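Local coordinates for Non-structural polyprotein (Sindbis virus, PDB 4GUA), which supplies the cysteine protease that probably processes the alphavirus replicase polyprotein, captured as an nsP2-nsP3 precursor that also carries a macro domain and a zinc-binding domain, at residues Pro153-Pro158 / Val328-Tyr333; Lys268-Ala273 / Ser301-Tyr306. All blocks are in the same frame, centred on the assembly; numbering follows the deposited sequence.

Contact 1 of 2, residues Pro153-Pro158 / Val328-Tyr333; sequences PHALVP and VISSVY
The carbonyl oxygen of Ala-155, packed beside the Tyr-333 ring, takes a hydrogen bond from the side chain of the residue before it: His-154 ND1 lies 2.7 Å from Ala-155 O. The oxygen is almost in the imidazole plane, 6° out of it, so this short-range bond fixes how the ring is turned. The same oxygen is 3.5 Å from CD2 of Tyr-333. These groups sit where the loop after strand 151-152 meets helix 323-333, which covers strands 288-294 and 305-312 of a methyltransferase-like sheet. From the helix, Ile-329 puts its CG2 methyl over one face of the imidazole, a CH-pi contact with 3.7 Å between CG2 and the centroid of the His-154 ring. That methyl is anti to the backbone N of Ile-329, and it sits over the face, displaced toward the CG side of the rim. Tyr-333 meets His-154 at a slant, with CE2 3.7 Å from His-154 CE1 and the two ring planes inclined by 33°. Further along the loop, Val-157 lays CG1 against the Tyr-333 ring, 3.8 Å from CD1. The backbone is tied across as well: Ser-330 OG, anti to its own backbone N (chi1 -171°), accepts the amide of Ala-155, with 3.2 Å between Ala-155 N and Ser-330 OG, while the Ala-155 methyl CB rests against that same hydroxyl oxygen.

Contact 2 of 2, residues Lys268-Ala273 / Ser301-Tyr306; sequences KSYGYA and SNTEMY
Lys-268 crosses both Glu-304 and Tyr-306 at a slant. Its chain is straight as far as CD and then turns at chi3 (-68°), which brings CE to 3.5 Å from Tyr-306 OH; that hydroxyl is hydrogen-bonded to Asn-228. Beyond the turn NZ makes a salt bridge, 3.2 Å from Glu-304 OE2, approaching from above the carboxylate plane, 50° out of it. The other carboxylate oxygen, OE1, takes the amide of Ser-300. Nearer the backbone, Lys-268 CB lies 3.7 Å from CE1 of the Tyr-306 ring. Lys-268 and Tyr-306 are a non-hydrogen-bonded antiparallel pair, and Ser-269 with Met-305 is the hydrogen-bonded pair next to it. Here strand 263-269 runs beside strand 305-312, the antiparallel strand that slots between 263-269 and 288-294 in the 3-2-1-4-5-7-6 order of the Rossmann-like methyltransferase fold. Met-305 O is gripped twice by Ser-269, from opposite faces of its carbonyl plane: Ser-269 N is 2.7 Å away and Ser-269 OG 3.0 Å. Past the strand end, the Tyr-270 ring stands alongside Glu-304, with CE1 3.5 Å from Glu-304 CG, while Thr-303 OG1, hydrogen-bonded to Gln-240 of helix 237-257, comes to the ring edge at CD1. The hydroxyl of Tyr-270 is held by Thr-231 N. Gly-271, at backbone angles that call for glycine, turns its amide back to Ser-269, with Gly-271 N 3.1 Å from Ser-269 OG, closing an ST turn.

The centres of the two contacts lie about 9 Å apart, on the same side of the chain's centre. Along the chain the order is 153-158, 268-273, 301-306, 328-333, so contact 2 falls between the two halves of contact 1. Strand 305-312 leads on to helix 323-333, whose Val-332 and Tyr-333 pack on Met-305. Tyr-333 joins the contacts directly: its OH is 2.6 Å from Thr-303 O and 2.8 Å from Tyr-270 O, both probable hydrogen bonds, the second weaker. Tyr-272 also meets the ring of His-154 edge-to-face. A loop from the protease region is thus tied to the strand ends and covering helix of the methyltransferase-like domain.

Contact 1 of 2, residues Pro153-Pro158 / Val328-Tyr333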
loop_
_atom_site.group_PDB
_atom_site.type_symbol
_atom_site.label_atom_id
_atom_site.label_comp_id
_atom_site.label_asym_id
_atom_site.label_seq_id
_atom_site.Cartn_x
_atom_site.Cartn_y
_atom_site.Cartn_z
ATOM N N PRO A 153 5.097 -6.377 1.590
ATOM C CA PRO A 153 3.664 -6.150 1.787
ATOM C C PRO A 153 2.865 -7.450 1.741
ATOM O O PRO A 153 1.752 -7.506 2.265
ATOM C CB PRO A 153 3.285 -5.248 0.610
ATOM C CG PRO A 153 4.311 -5.513 -0.437
ATOM C CD PRO A 153 5.575 -5.872 0.290
ATOM N N HIS A 154 3.428 -8.484 1.123
ATOM C CA HIS A 154 2.729 -9.757 0.988
ATOM C C HIS A 154 3.718 -10.906 0.789
ATOM O O HIS A 154 4.888 -10.687 0.484
ATOM C CB HIS A 154 1.732 -9.707 -0.177
ATOM C CG HIS A 154 2.374 -9.549 -1.523
ATOM N ND1 HIS A 154 3.056 -10.572 -2.146
ATOM C CD2 HIS A 154 2.436 -8.490 -2.365
ATOM C CE1 HIS A 154 3.510 -10.153 -3.312
ATOM N NE2 HIS A 154 3.147 -8.894 -3.471
ATOM N N ALA A 155 3.231 -12.128 0.968
ATOM C CA ALA A 155 4.048 -13.327 0.829
ATOM C C ALA A 155 4.523 -13.536 -0.605
ATOM O O ALA A 155 3.941 -13.005 -1.547
ATOM C CB ALA A 155 3.253 -14.541 1.286
ATOM N N LEU A 156 5.576 -14.330 -0.764
ATOM C CA LEU A 156 6.065 -14.703 -2.082
ATOM C C LEU A 156 5.939 -16.216 -2.206
ATOM O O LEU A 156 5.757 -16.911 -1.203
ATOM C CB LEU A 156 7.529 -14.310 -2.237
ATOM C CG LEU A 156 7.920 -12.878 -1.887
ATOM C CD1 LEU A 156 9.403 -12.690 -2.149
ATOM C CD2 LEU A 156 7.100 -11.871 -2.668
ATOM N N VAL A 157 6.021 -16.735 -3.426
ATOM C CA VAL A 157 5.899 -18.164 -3.635
ATOM C C VAL A 157 7.286 -18.746 -3.457
ATOM O O VAL A 157 8.251 -18.227 -4.014
ATOM C CB VAL A 157 5.383 -18.497 -5.045
ATOM C CG1 VAL A 157 4.116 -17.712 -5.342
ATOM C CG2 VAL A 157 6.445 -18.192 -6.082
ATOM N N PRO A 158 7.394 -19.833 -2.686
ATOM C CA PRO A 158 8.720 -20.426 -2.476
ATOM C C PRO A 158 9.364 -20.894 -3.780
ATOM O O PRO A 158 10.500 -20.513 -4.087
ATOM C CB PRO A 158 8.433 -21.629 -1.574
ATOM C CG PRO A 158 6.961 -21.902 -1.715
ATOM C CD PRO A 158 6.308 -20.609 -2.062
ATOM N N VAL A 328 -5.263 -9.717 1.156
ATOM C CA VAL A 328 -5.861 -10.501 0.083
ATOM C C VAL A 328 -4.820 -11.235 -0.755
ATOM O O VAL A 328 -4.832 -12.457 -0.852
ATOM C CB VAL A 328 -6.652 -9.584 -0.854
ATOM C CG1 VAL A 328 -7.052 -10.327 -2.117
ATOM C CG2 VAL A 328 -7.864 -9.032 -0.141
ATOM N N ILE A 329 -3.917 -10.472 -1.360
ATOM C CA ILE A 329 -2.877 -11.034 -2.207
ATOM C C ILE A 329 -2.089 -12.101 -1.460
ATOM O O ILE A 329 -1.856 -13.187 -1.983
ATOM C CB ILE A 329 -1.902 -9.945 -2.673
ATOM C CG1 ILE A 329 -2.563 -9.078 -3.742
ATOM C CG2 ILE A 329 -0.619 -10.568 -3.208
ATOM C CD1 ILE A 329 -1.697 -7.940 -4.237
ATOM N N SER A 330 -1.683 -11.783 -0.236
ATOM C CA SER A 330 -0.841 -12.678 0.544
ATOM C C SER A 330 -1.563 -13.994 0.837
ATOM O O SER A 330 -0.982 -15.080 0.745
ATOM C CB SER A 330 -0.424 -12.009 1.849
ATOM O OG SER A 330 0.551 -12.797 2.500
ATOM N N SER A 331 -2.835 -13.891 1.196
ATOM C CA SER A 331 -3.613 -15.074 1.509
ATOM C C SER A 331 -3.767 -15.947 0.268
ATOM O O SER A 331 -3.674 -17.170 0.356
ATOM C CB SER A 331 -4.975 -14.676 2.074
ATOM O OG SER A 331 -4.824 -13.979 3.303
ATOM N N VAL A 332 -3.974 -15.325 -0.888
ATOM C CA VAL A 332 -4.111 -16.074 -2.137
ATOM C C VAL A 332 -2.834 -16.854 -2.457
ATOM O O VAL A 332 -2.880 -18.038 -2.805
ATOM C CB VAL A 332 -4.438 -15.153 -3.321
ATOM C CG1 VAL A 332 -4.390 -15.938 -4.612
ATOM C CG2 VAL A 332 -5.803 -14.518 -3.142
ATOM N N TYR A 333 -1.696 -16.184 -2.335
ATOM C CA TYR A 333 -0.414 -16.819 -2.587
ATOM C C TYR A 333 -0.172 -17.970 -1.620
ATOM O O TYR A 333 0.554 -18.912 -1.937
ATOM C CB TYR A 333 0.720 -15.803 -2.465
ATOM C CG TYR A 333 0.978 -15.001 -3.708
ATOM C CD1 TYR A 333 1.025 -15.615 -4.955
ATOM C CD2 TYR A 333 1.190 -13.627 -3.638
ATOM C CE1 TYR A 333 1.273 -14.881 -6.104
ATOM C CE2 TYR A 333 1.436 -12.881 -4.779
ATOM C CZ TYR A 333 1.479 -13.515 -6.006
ATOM O OH TYR A 333 1.724 -12.788 -7.138
#

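Contact 2 of 2, residues Lys268-Ala273 / Ser301-Tyr306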
loop_
_atom_site.group_PDB
_atom_site.type_symbol
_atom_site.label_atom_id
_atom_site.label_comp_id
_atom_site.label_asym_id
_atom_site.label_seq_id
_atom_site.Cartn_x
_atom_site.Cartn_y
_atom_site.Cartn_z
ATOM N N LYS A 268 -2.666 -7.766 -15.198
ATOM C CA LYS A 268 -1.858 -8.865 -14.698
ATOM C C LYS A 268 -0.607 -8.355 -13.963
ATOM O O LYS A 268 0.104 -7.462 -14.440
ATOM C CB LYS A 268 -1.460 -9.791 -15.849
ATOM C CG LYS A 268 -0.386 -10.792 -15.469
ATOM C CD LYS A 268 -0.018 -11.707 -16.621
ATOM C CE LYS A 268 -1.149 -12.652 -16.992
ATOM N NZ LYS A 268 -0.749 -13.553 -18.109
ATOM N N SER A 269 -0.353 -8.935 -12.794
ATOM C CA SER A 269 0.819 -8.604 -12.003
ATOM C C SER A 269 1.328 -9.838 -11.286
ATOM O O SER A 269 0.702 -10.887 -11.296
ATOM C CB SER A 269 0.502 -7.532 -10.957
ATOM O OG SER A 269 -0.136 -8.095 -9.818
ATOM N N TYR A 270 2.511 -9.699 -10.714
ATOM C CA TYR A 270 3.100 -10.682 -9.817
ATOM C C TYR A 270 2.964 -10.259 -8.344
ATOM O O TYR A 270 3.666 -10.751 -7.469
ATOM C CB TYR A 270 4.510 -11.010 -10.295
ATOM C CG TYR A 270 4.439 -11.398 -11.760
ATOM C CD1 TYR A 270 4.251 -12.721 -12.140
ATOM C CD2 TYR A 270 4.478 -10.429 -12.762
ATOM C CE1 TYR A 270 4.147 -13.077 -13.471
ATOM C CE2 TYR A 270 4.377 -10.777 -14.104
ATOM C CZ TYR A 270 4.207 -12.101 -14.450
ATOM O OH TYR A 270 4.100 -12.458 -15.776
ATOM N N GLY A 271 2.119 -9.262 -8.105
ATOM C CA GLY A 271 1.994 -8.633 -6.803
ATOM C C GLY A 271 2.763 -7.335 -6.898
ATOM O O GLY A 271 3.203 -6.969 -7.993
ATOM N N TYR A 272 2.897 -6.612 -5.793
ATOM C CA TYR A 272 3.913 -5.572 -5.727
ATOM C C TYR A 272 4.874 -5.870 -4.577
ATOM O O TYR A 272 4.743 -5.312 -3.486
ATOM C CB TYR A 272 3.203 -4.248 -5.448
ATOM C CG TYR A 272 2.087 -4.409 -4.424
ATOM C CD1 TYR A 272 0.837 -4.893 -4.795
ATOM C CD2 TYR A 272 2.298 -4.111 -3.082
ATOM C CE1 TYR A 272 -0.171 -5.056 -3.858
ATOM C CE2 TYR A 272 1.299 -4.268 -2.147
ATOM C CZ TYR A 272 0.067 -4.741 -2.534
ATOM O OH TYR A 272 -0.926 -4.892 -1.586
ATOM N N ALA A 273 5.931 -6.615 -4.851
ATOM C CA ALA A 273 6.826 -7.013 -3.775
ATOM C C ALA A 273 7.854 -5.928 -3.514
ATOM O O ALA A 273 8.161 -5.601 -2.374
ATOM C CB ALA A 273 7.501 -8.335 -4.098
ATOM N N SER A 301 1.033 -19.189 -14.268
ATOM C CA SER A 301 2.029 -19.509 -13.255
ATOM C C SER A 301 1.495 -19.214 -11.869
ATOM O O SER A 301 0.477 -18.539 -11.711
ATOM C CB SER A 301 3.313 -18.714 -13.495
ATOM O OG SER A 301 3.164 -17.365 -13.085
ATOM N N ASN A 302 2.202 -19.699 -10.858
ATOM C CA ASN A 302 1.747 -19.536 -9.485
ATOM C C ASN A 302 2.080 -18.163 -8.905
ATOM O O ASN A 302 1.576 -17.801 -7.838
ATOM C CB ASN A 302 2.308 -20.651 -8.602
ATOM C CG ASN A 302 3.818 -20.700 -8.609
ATOM O OD1 ASN A 302 4.468 -20.182 -9.514
ATOM N ND2 ASN A 302 4.384 -21.369 -7.618
ATOM N N THR A 303 2.940 -17.411 -9.588
ATOM C CA THR A 303 3.238 -16.038 -9.189
ATOM C C THR A 303 2.301 -15.010 -9.830
ATOM O O THR A 303 2.253 -13.858 -9.392
ATOM C CB THR A 303 4.683 -15.641 -9.534
ATOM O OG1 THR A 303 4.891 -15.757 -10.946
ATOM C CG2 THR A 303 5.683 -16.512 -8.781
ATOM N N GLU A 304 1.567 -15.410 -10.868
ATOM C CA GLU A 304 0.664 -14.482 -11.556
ATOM C C GLU A 304 -0.528 -14.096 -10.682
ATOM O O GLU A 304 -1.150 -14.939 -10.045
ATOM C CB GLU A 304 0.189 -15.066 -12.887
ATOM C CG GLU A 304 1.194 -14.863 -14.009
ATOM C CD GLU A 304 0.662 -15.261 -15.370
ATOM O OE1 GLU A 304 -0.486 -15.743 -15.433
ATOM O OE2 GLU A 304 1.394 -15.087 -16.374
ATOM N N MET A 305 -0.813 -12.801 -10.642
ATOM C CA MET A 305 -1.898 -12.254 -9.841
ATOM C C MET A 305 -2.558 -11.148 -10.646
ATOM O O MET A 305 -1.894 -10.199 -11.044
ATOM C CB MET A 305 -1.332 -11.672 -8.546
ATOM C CG MET A 305 -2.365 -11.215 -7.536
ATOM S SD MET A 305 -3.226 -12.600 -6.771
ATOM C CE MET A 305 -1.891 -13.406 -5.884
ATOM N N TYR A 306 -3.855 -11.254 -10.889
ATOM C CA TYR A 306 -4.570 -10.163 -11.533
ATOM C C TYR A 306 -5.036 -9.171 -10.481
ATOM O O TYR A 306 -5.683 -9.551 -9.510
ATOM C CB TYR A 306 -5.767 -10.666 -12.330
ATOM C CG TYR A 306 -5.432 -11.411 -13.609
ATOM C CD1 TYR A 306 -5.057 -10.735 -14.762
ATOM C CD2 TYR A 306 -5.526 -12.796 -13.665
ATOM C CE1 TYR A 306 -4.765 -11.428 -15.937
ATOM C CE2 TYR A 306 -5.239 -13.493 -14.824
ATOM C CZ TYR A 306 -4.861 -12.813 -15.959
ATOM O OH TYR A 306 -4.584 -13.536 -17.105
#